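Local coordinates for FdhC (PDB 5KTC), which transfers a 3-hydroxybutanoyl group from its coenzyme A thioester to the 3-amino group of a dTDP-linked dideoxygalactose, as a GNAT-superfamily sugar N-acyltransferase, probably for O-antigen synthesis, at residues 12-17 and 65-70; 146-151 and 158-163. All coordinates share one frame; numbering follows the deposited sequence.

In the fold
Contacts 1 and 2 lie on opposite sides of the chain's centre, their centres about 24 Å apart, yet share one mixed sheet. Contact 1 joins edge strand 11-15 to strand 63-70; contact 2 joins the other, 149-153, to 157-163 in a beta hairpin. Both are antiparallel and partly buried, but contact 2 is more peripheral: its Gln149, Lys150 and Ile151 are exposed, whereas no touching residue of contact 1 is. Aromatic faces covered by CH groups and a guanidinium beside a ring mark 12-17 with 65-70, where Tyr65 reaches the bound nucleotide sugar. Small and aliphatic groups against two rings, beside a helix end, mark 146-151 with 158-163, where Met146's side chain comes about 5 Å from coenzyme A.

Contact 1 (12-17 and 65-70); sequences YLRLVE and YFIIFR. With FUH ([[(2~{R},3~{S},5~{R})-5-[5-methyl-2,4-bis(oxidanylidene)pyrimidin-1-yl]-3-oxidanyl-oxolan-2-yl]methoxy-oxidanyl-phosphoryl] [(2~{R},3~{R},4~{S},5~{R},6~{R})-6-methyl-3,5-bis(oxidanyl)-4-[[(3~{R})-3-oxidanylbutanoyl]amino]oxan-2-yl] hydrogen phosphate), chain C.
Tyr12 lays its ring over CB of Phe69, which stands 3.4 Å from the ring centroid and close to the ring normal, a CH-pi contact over the face. The two rings are nearly parallel (6°) but heavily offset, with centroids 5.0 Å apart, so CB rather than the Phe69 ring covers the Tyr12 face. Chi1 of 61° puts Tyr12 CG between the backbone N and the carbonyl carbon, from where the ring extends over Phe69 CB. Farther along the same face, Arg14 brings NH2 to the edge of the Phe69 ring, 3.6 Å from CZ, its guanidinium well tilted against the ring. Its NH1 bonds to the carbonyl O of Leu15 from above the carbonyl plane and also forms a salt bridge with Asp20.

These side chains ride on an antiparallel strand pair, the first two strands of the GNAT sheet: Tyr12 with Phe69 and Arg14 with Ile67 are hydrogen-bonded pairs, whereas Leu13 with Ile68 and Leu15 with Phe66 are non-hydrogen-bonded. On the other face Leu13 CD2 lies 3.7 Å from Ile68 CG1, the side chains running alongside each other. Leu15 CD2 covers one face of the Phe66 ring, 3.8 Å from its centroid.

Beyond the end of strand 11-15 the pairing persists through Val16 N, which donates a nearly straight bond (171°) to Tyr65 O at 2.8 Å. Tyr65 OH donates to the thymine carbonyl O15 of the product at 2.6 Å. The ring that carries this hydroxyl has Val16 CG2 over one face and the base oxygen at its edge. In the next shell, Ile24 of helix 21-28 touches both Val16 and Tyr65, Ile51 of helix 44-59 packs on Val16, and Phe4 meets the Phe66 ring edge-to-face.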
loop_
_atom_site.group_PDB
_atom_site.type_symbol
_atom_site.label_atom_id
_atom_site.label_comp_id
_atom_site.label_asym_id
_atom_site.label_seq_id
_atom_site.Cartn_x
_atom_site.Cartn_y
_atom_site.Cartn_z
ATOM N N TYR A 12 -6.787 6.222 -6.845
ATOM C CA TYR A 12 -7.009 6.914 -5.621
ATOM C C TYR A 12 -7.322 5.898 -4.547
ATOM O O TYR A 12 -7.625 4.741 -4.858
ATOM C CB TYR A 12 -8.136 7.931 -5.716
ATOM C CG TYR A 12 -9.508 7.429 -6.050
ATOM C CD1 TYR A 12 -9.933 7.305 -7.371
ATOM C CD2 TYR A 12 -10.393 7.071 -5.064
ATOM C CE1 TYR A 12 -11.208 6.897 -7.691
ATOM C CE2 TYR A 12 -11.679 6.636 -5.382
ATOM C CZ TYR A 12 -12.095 6.514 -6.693
ATOM O OH TYR A 12 -13.357 5.993 -7.041
ATOM N N LEU A 13 -7.159 6.311 -3.319
ATOM C CA LEU A 13 -7.362 5.437 -2.153
ATOM C C LEU A 13 -8.418 6.030 -1.281
ATOM O O LEU A 13 -8.457 7.220 -1.096
ATOM C CB LEU A 13 -6.099 5.319 -1.280
ATOM C CG LEU A 13 -4.748 4.822 -1.828
ATOM C CD1 LEU A 13 -3.814 4.222 -0.796
ATOM C CD2 LEU A 13 -4.775 3.976 -3.047
ATOM N N ARG A 14 -9.191 5.175 -0.625
ATOM C CA ARG A 14 -10.097 5.614 0.450
ATOM C C ARG A 14 -10.209 4.580 1.524
ATOM O O ARG A 14 -10.008 3.371 1.236
ATOM C CB ARG A 14 -11.457 6.018 -0.103
ATOM C CG ARG A 14 -12.280 4.856 -0.647
ATOM C CD ARG A 14 -13.709 4.836 -0.077
ATOM N NE ARG A 14 -14.465 3.746 -0.654
ATOM C CZ ARG A 14 -14.525 2.496 -0.210
ATOM N NH1 ARG A 14 -13.913 2.144 0.919
ATOM N NH2 ARG A 14 -15.237 1.590 -0.897
ATOM N N LEU A 15 -10.511 5.011 2.750
ATOM C CA LEU A 15 -10.547 4.039 3.867
ATOM C C LEU A 15 -11.562 2.922 3.705
ATOM O O LEU A 15 -12.693 3.148 3.233
ATOM C CB LEU A 15 -10.801 4.780 5.169
ATOM C CG LEU A 15 -9.660 5.729 5.604
ATOM C CD1 LEU A 15 -10.005 6.611 6.794
ATOM C CD2 LEU A 15 -8.412 4.921 5.911
ATOM N N VAL A 16 -11.155 1.720 4.113
ATOM C CA VAL A 16 -12.025 0.531 4.114
ATOM C C VAL A 16 -13.270 0.730 4.979
ATOM O O VAL A 16 -13.186 1.335 6.060
ATOM C CB VAL A 16 -11.221 -0.714 4.546
ATOM C CG1 VAL A 16 -12.097 -1.919 4.868
ATOM C CG2 VAL A 16 -10.268 -1.046 3.413
ATOM N N GLU A 17 -14.406 0.252 4.482
ATOM C CA GLU A 17 -15.669 0.201 5.308
ATOM C C GLU A 17 -16.143 -1.265 5.378
ATOM O O GLU A 17 -15.713 -2.107 4.556
ATOM C CB GLU A 17 -16.769 1.071 4.684
ATOM C CG GLU A 17 -16.477 2.554 4.418
ATOM C CD GLU A 17 -16.217 3.366 5.671
ATOM O OE1 GLU A 17 -15.628 4.453 5.555
ATOM O OE2 GLU A 17 -16.614 2.942 6.780
ATOM N N TYR A 65 -6.385 1.281 6.581
ATOM C CA TYR A 65 -6.573 0.245 5.560
ATOM C C TYR A 65 -7.404 0.849 4.456
ATOM O O TYR A 65 -8.419 1.474 4.759
ATOM C CB TYR A 65 -7.343 -0.893 6.185
ATOM C CG TYR A 65 -7.499 -2.173 5.465
ATOM C CD1 TYR A 65 -6.765 -2.508 4.350
ATOM C CD2 TYR A 65 -8.390 -3.118 5.956
ATOM C CE1 TYR A 65 -6.915 -3.755 3.741
ATOM C CE2 TYR A 65 -8.550 -4.366 5.360
ATOM C CZ TYR A 65 -7.809 -4.684 4.249
ATOM O OH TYR A 65 -7.964 -5.951 3.605
ATOM N N PHE A 66 -6.946 0.728 3.213
ATOM C CA PHE A 66 -7.526 1.396 2.054
ATOM C C PHE A 66 -7.918 0.449 0.930
ATOM O O PHE A 66 -7.252 -0.549 0.683
ATOM C CB PHE A 66 -6.542 2.423 1.454
ATOM C CG PHE A 66 -6.089 3.484 2.430
ATOM C CD1 PHE A 66 -5.045 3.248 3.269
ATOM C CD2 PHE A 66 -6.681 4.719 2.447
ATOM C CE1 PHE A 66 -4.608 4.173 4.185
ATOM C CE2 PHE A 66 -6.289 5.681 3.351
ATOM C CZ PHE A 66 -5.229 5.426 4.229
ATOM N N ILE A 67 -9.023 0.786 0.274
ATOM C CA ILE A 67 -9.329 0.253 -1.043
ATOM C C ILE A 67 -8.623 1.174 -2.065
ATOM O O ILE A 67 -8.637 2.388 -1.878
ATOM C CB ILE A 67 -10.830 0.251 -1.354
ATOM C CG1 ILE A 67 -11.607 -0.471 -0.261
ATOM C CG2 ILE A 67 -11.076 -0.336 -2.721
ATOM C CD1 ILE A 67 -11.238 -1.936 -0.057
ATOM N N ILE A 68 -8.011 0.537 -3.057
ATOM C CA ILE A 68 -7.386 1.194 -4.169
ATOM C C ILE A 68 -8.414 1.191 -5.300
ATOM O O ILE A 68 -8.962 0.119 -5.623
ATOM C CB ILE A 68 -6.109 0.493 -4.633
ATOM C CG1 ILE A 68 -5.082 0.307 -3.489
ATOM C CG2 ILE A 68 -5.506 1.299 -5.789
ATOM C CD1 ILE A 68 -3.889 -0.564 -3.876
ATOM N N PHE A 69 -8.634 2.349 -5.921
ATOM C CA PHE A 69 -9.628 2.527 -6.995
ATOM C C PHE A 69 -8.940 3.010 -8.250
ATOM O O PHE A 69 -7.971 3.721 -8.140
ATOM C CB PHE A 69 -10.682 3.581 -6.621
ATOM C CG PHE A 69 -11.770 3.062 -5.747
ATOM C CD1 PHE A 69 -11.633 3.086 -4.326
ATOM C CD2 PHE A 69 -12.942 2.542 -6.329
ATOM C CE1 PHE A 69 -12.664 2.588 -3.524
ATOM C CE2 PHE A 69 -13.943 2.040 -5.520
ATOM C CZ PHE A 69 -13.803 2.065 -4.122
ATOM N N ARG A 70 -9.453 2.613 -9.413
ATOM C CA ARG A 70 -9.078 3.286 -10.652
ATOM C C ARG A 70 -9.979 4.514 -10.901
ATOM O O ARG A 70 -11.219 4.474 -10.764
ATOM C CB ARG A 70 -8.892 2.345 -11.813
ATOM C CG ARG A 70 -10.086 1.709 -12.377
ATOM C CD ARG A 70 -9.695 0.729 -13.441
ATOM N NE ARG A 70 -9.351 1.457 -14.670
ATOM C CZ ARG A 70 -8.639 0.968 -15.667
ATOM N NH1 ARG A 70 -8.079 -0.231 -15.579
ATOM N NH2 ARG A 70 -8.422 1.730 -16.744
HETATM O O1 FUH C . 2.109 -6.776 1.411
HETATM C C1 FUH C . 3.181 -6.920 1.989
HETATM C C2 FUH C . 4.304 -5.943 1.875
HETATM C C3 FUH C . 4.235 -5.131 0.608
HETATM O O2 FUH C . 4.963 -5.769 -0.471
HETATM C C4 FUH C . 4.878 -3.781 0.804
HETATM N N1 FUH C . 3.423 -7.997 2.838
HETATM C C5 FUH C . 2.310 -8.834 3.299
HETATM C C6 FUH C . 2.657 -10.331 3.203
HETATM O O3 FUH C . 3.799 -10.530 3.921
HETATM C C7 FUH C . 1.632 -11.237 3.847
HETATM C C8 FUH C . 2.090 -12.704 4.023
HETATM O O4 FUH C . 1.294 -10.758 5.160
HETATM C C9 FUH C . 1.979 -8.481 4.738
HETATM O O5 FUH C . 1.448 -7.153 4.858
HETATM C C10 FUH C . 0.916 -9.373 5.241
HETATM O O6 FUH C . -0.240 -9.139 4.451
HETATM P P1 FUH C . -1.655 -9.679 4.862
HETATM O O7 FUH C . -1.856 -11.099 4.482
HETATM O O8 FUH C . -2.620 -8.762 4.110
HETATM O O9 FUH C . -1.993 -9.318 6.374
HETATM P P2 FUH C . -1.630 -10.042 7.754
HETATM O O10 FUH C . -1.045 -9.002 8.646
HETATM O O11 FUH C . -0.680 -11.183 7.414
HETATM O O12 FUH C . -3.075 -10.481 8.184
HETATM C C11 FUH C . -3.366 -10.718 9.565
HETATM C C12 FUH C . -4.479 -11.732 9.641
HETATM C C13 FUH C . -4.277 -12.949 8.714
HETATM O O13 FUH C . -4.798 -14.158 9.294
HETATM C C14 FUH C . -5.149 -12.663 7.499
HETATM C C15 FUH C . -6.266 -11.864 8.123
HETATM O O14 FUH C . -5.714 -11.127 9.243
HETATM N N2 FUH C . -6.862 -10.796 7.290
HETATM C C16 FUH C . -6.132 -9.711 6.910
HETATM C C17 FUH C . -6.733 -8.683 6.181
HETATM C C18 FUH C . -5.967 -7.451 5.750
HETATM C C19 FUH C . -8.109 -8.848 5.834
HETATM O O15 FUH C . -8.720 -7.893 5.200
HETATM N N3 FUH C . -8.804 -9.926 6.221
HETATM C C20 FUH C . -8.191 -10.850 6.970
HETATM O O16 FUH C . -8.874 -11.924 7.326
#

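Contact 2 (146-151 and 158-163); sequences MGAQKI and IYYIFP
Met146 meets Phe162 through CG, 4.0 Å from CE2, and its SD makes an oblique Met-aromatic contact 5.5 Å from the ring centroid. The carbonyl O of Met146 lies at the ring edge, near its plane, 3.4 Å from CE2. Gly147 ends helix 137-146 in a Schellman motif with positive phi (118°), turning the chain toward the strand. Ala148 tucks CB between the Tyr160 and Phe162 rings, touching CD2 of each. Gln149 pairs with Ile161 through two backbone bonds; the one from Gln149 N to Ile161 O is 2.8 Å long and nearly straight at 173°. Gln149 CB also packs against Ile161 CD1. Lys150 runs its extended chain across Ile158, CG meeting CG2 at 3.7 Å, while its CA and CB touch Tyr160 CD2 and CE2. Ile151 donates its N to Tyr159 O and sets CD1 tightly against Ile161 CG2 at 3.4 Å, the side chains crossing at about a right angle. This antiparallel hairpin closes the sheet at its edge: strand 157-163 also bonds to strand 127-133, Tyr160 OH reaches His140 of helix 137-146, and Phe162 touches helices 107-122 and 164-173, stacking on Tyr116 of the first.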
loop_
_atom_site.group_PDB
_atom_site.type_symbol
_atom_site.label_atom_id
_atom_site.label_comp_id
_atom_site.label_asym_id
_atom_site.label_seq_id
_atom_site.Cartn_x
_atom_site.Cartn_y
_atom_site.Cartn_z
ATOM N N MET A 146 12.635 1.019 -6.062
ATOM C CA MET A 146 12.160 2.291 -5.466
ATOM C C MET A 146 13.073 2.794 -4.324
ATOM O O MET A 146 12.960 3.932 -3.906
ATOM C CB MET A 146 10.726 2.102 -4.922
ATOM C CG MET A 146 10.015 3.379 -4.516
ATOM S SD MET A 146 8.250 3.065 -4.226
ATOM C CE MET A 146 7.628 2.938 -5.902
ATOM N N GLY A 147 13.916 1.920 -3.769
ATOM C CA GLY A 147 14.929 2.349 -2.749
ATOM C C GLY A 147 14.843 1.755 -1.375
ATOM O O GLY A 147 15.475 2.265 -0.423
ATOM N N ALA A 148 14.065 0.690 -1.235
ATOM C CA ALA A 148 13.989 -0.064 0.012
ATOM C C ALA A 148 15.352 -0.713 0.298
ATOM O O ALA A 148 16.084 -1.037 -0.608
ATOM C CB ALA A 148 12.934 -1.143 -0.054
ATOM N N GLN A 149 15.700 -0.792 1.553
ATOM C CA GLN A 149 16.936 -1.428 1.924
ATOM C C GLN A 149 16.590 -2.797 2.529
ATOM O O GLN A 149 15.875 -2.964 3.512
ATOM C CB GLN A 149 17.764 -0.524 2.836
ATOM C CG GLN A 149 19.238 -0.949 2.978
ATOM C CD GLN A 149 19.959 -0.427 4.262
ATOM O OE1 GLN A 149 20.986 -1.012 4.703
ATOM N NE2 GLN A 149 19.416 0.638 4.883
ATOM N N LYS A 150 17.161 -3.792 1.883
ATOM C CA LYS A 150 17.150 -5.154 2.310
ATOM C C LYS A 150 17.948 -5.147 3.586
ATOM O O LYS A 150 19.161 -4.908 3.534
ATOM C CB LYS A 150 17.820 -5.944 1.139
ATOM C CG LYS A 150 17.757 -7.457 1.180
ATOM C CD LYS A 150 17.854 -8.113 -0.220
ATOM C CE LYS A 150 17.984 -9.643 -0.016
ATOM N NZ LYS A 150 18.195 -10.581 -1.170
ATOM N N ILE A 151 17.273 -5.222 4.730
ATOM C CA ILE A 151 17.936 -5.385 5.996
ATOM C C ILE A 151 18.434 -6.850 6.089
ATOM O O ILE A 151 19.632 -7.090 6.322
ATOM C CB ILE A 151 17.030 -5.376 7.237
ATOM C CG1 ILE A 151 16.515 -4.047 7.669
ATOM C CG2 ILE A 151 17.769 -5.914 8.470
ATOM C CD1 ILE A 151 15.227 -4.307 8.495
ATOM N N ILE A 158 12.123 -11.852 3.104
ATOM C CA ILE A 158 13.091 -10.814 3.185
ATOM C C ILE A 158 12.418 -9.607 3.840
ATOM O O ILE A 158 11.253 -9.298 3.559
ATOM C CB ILE A 158 13.721 -10.532 1.863
ATOM C CG1 ILE A 158 14.472 -11.792 1.402
ATOM C CG2 ILE A 158 14.709 -9.334 1.976
ATOM C CD1 ILE A 158 14.818 -11.734 -0.058
ATOM N N TYR A 159 13.154 -8.986 4.794
ATOM C CA TYR A 159 12.661 -7.870 5.608
ATOM C C TYR A 159 13.322 -6.603 5.104
ATOM O O TYR A 159 14.554 -6.576 4.843
ATOM C CB TYR A 159 13.017 -8.086 7.073
ATOM C CG TYR A 159 12.292 -9.228 7.598
ATOM C CD1 TYR A 159 10.996 -9.084 8.018
ATOM C CD2 TYR A 159 12.852 -10.516 7.556
ATOM C CE1 TYR A 159 10.255 -10.143 8.404
ATOM C CE2 TYR A 159 12.125 -11.597 7.978
ATOM C CZ TYR A 159 10.854 -11.431 8.401
ATOM O OH TYR A 159 10.029 -12.463 8.813
ATOM N N TYR A 160 12.510 -5.558 4.928
ATOM C CA TYR A 160 12.991 -4.315 4.369
ATOM C C TYR A 160 12.657 -3.160 5.278
ATOM O O TYR A 160 11.692 -3.217 6.025
ATOM C CB TYR A 160 12.310 -4.045 3.006
ATOM C CG TYR A 160 12.667 -5.020 1.924
ATOM C CD1 TYR A 160 11.925 -6.177 1.715
ATOM C CD2 TYR A 160 13.739 -4.766 1.088
ATOM C CE1 TYR A 160 12.311 -7.086 0.732
ATOM C CE2 TYR A 160 14.074 -5.633 0.074
ATOM C CZ TYR A 160 13.350 -6.795 -0.089
ATOM O OH TYR A 160 13.744 -7.632 -1.092
ATOM N N ILE A 161 13.400 -2.079 5.095
ATOM C CA ILE A 161 12.978 -0.778 5.574
ATOM C C ILE A 161 13.072 0.263 4.436
ATOM O O ILE A 161 13.852 0.151 3.490
ATOM C CB ILE A 161 13.701 -0.217 6.818
ATOM C CG1 ILE A 161 15.030 0.333 6.478
ATOM C CG2 ILE A 161 13.817 -1.242 7.941
ATOM C CD1 ILE A 161 15.952 -0.652 5.887
ATOM N N PHE A 162 12.268 1.304 4.575
ATOM C CA PHE A 162 12.218 2.369 3.544
ATOM C C PHE A 162 12.300 3.698 4.322
ATOM O O PHE A 162 11.503 3.952 5.186
ATOM C CB PHE A 162 10.971 2.210 2.661
ATOM C CG PHE A 162 10.977 3.114 1.466
ATOM C CD1 PHE A 162 10.604 4.430 1.577
ATOM C CD2 PHE A 162 11.409 2.646 0.233
ATOM C CE1 PHE A 162 10.702 5.300 0.513
ATOM C CE2 PHE A 162 11.501 3.521 -0.832
ATOM C CZ PHE A 162 11.129 4.837 -0.691
ATOM N N PRO A 163 13.372 4.452 4.144
ATOM C CA PRO A 163 13.546 5.637 4.988
ATOM C C PRO A 163 12.798 6.846 4.420
ATOM O O PRO A 163 12.658 6.949 3.193
ATOM C CB PRO A 163 15.065 5.894 4.907
ATOM C CG PRO A 163 15.413 5.425 3.585
ATOM C CD PRO A 163 14.539 4.199 3.321
#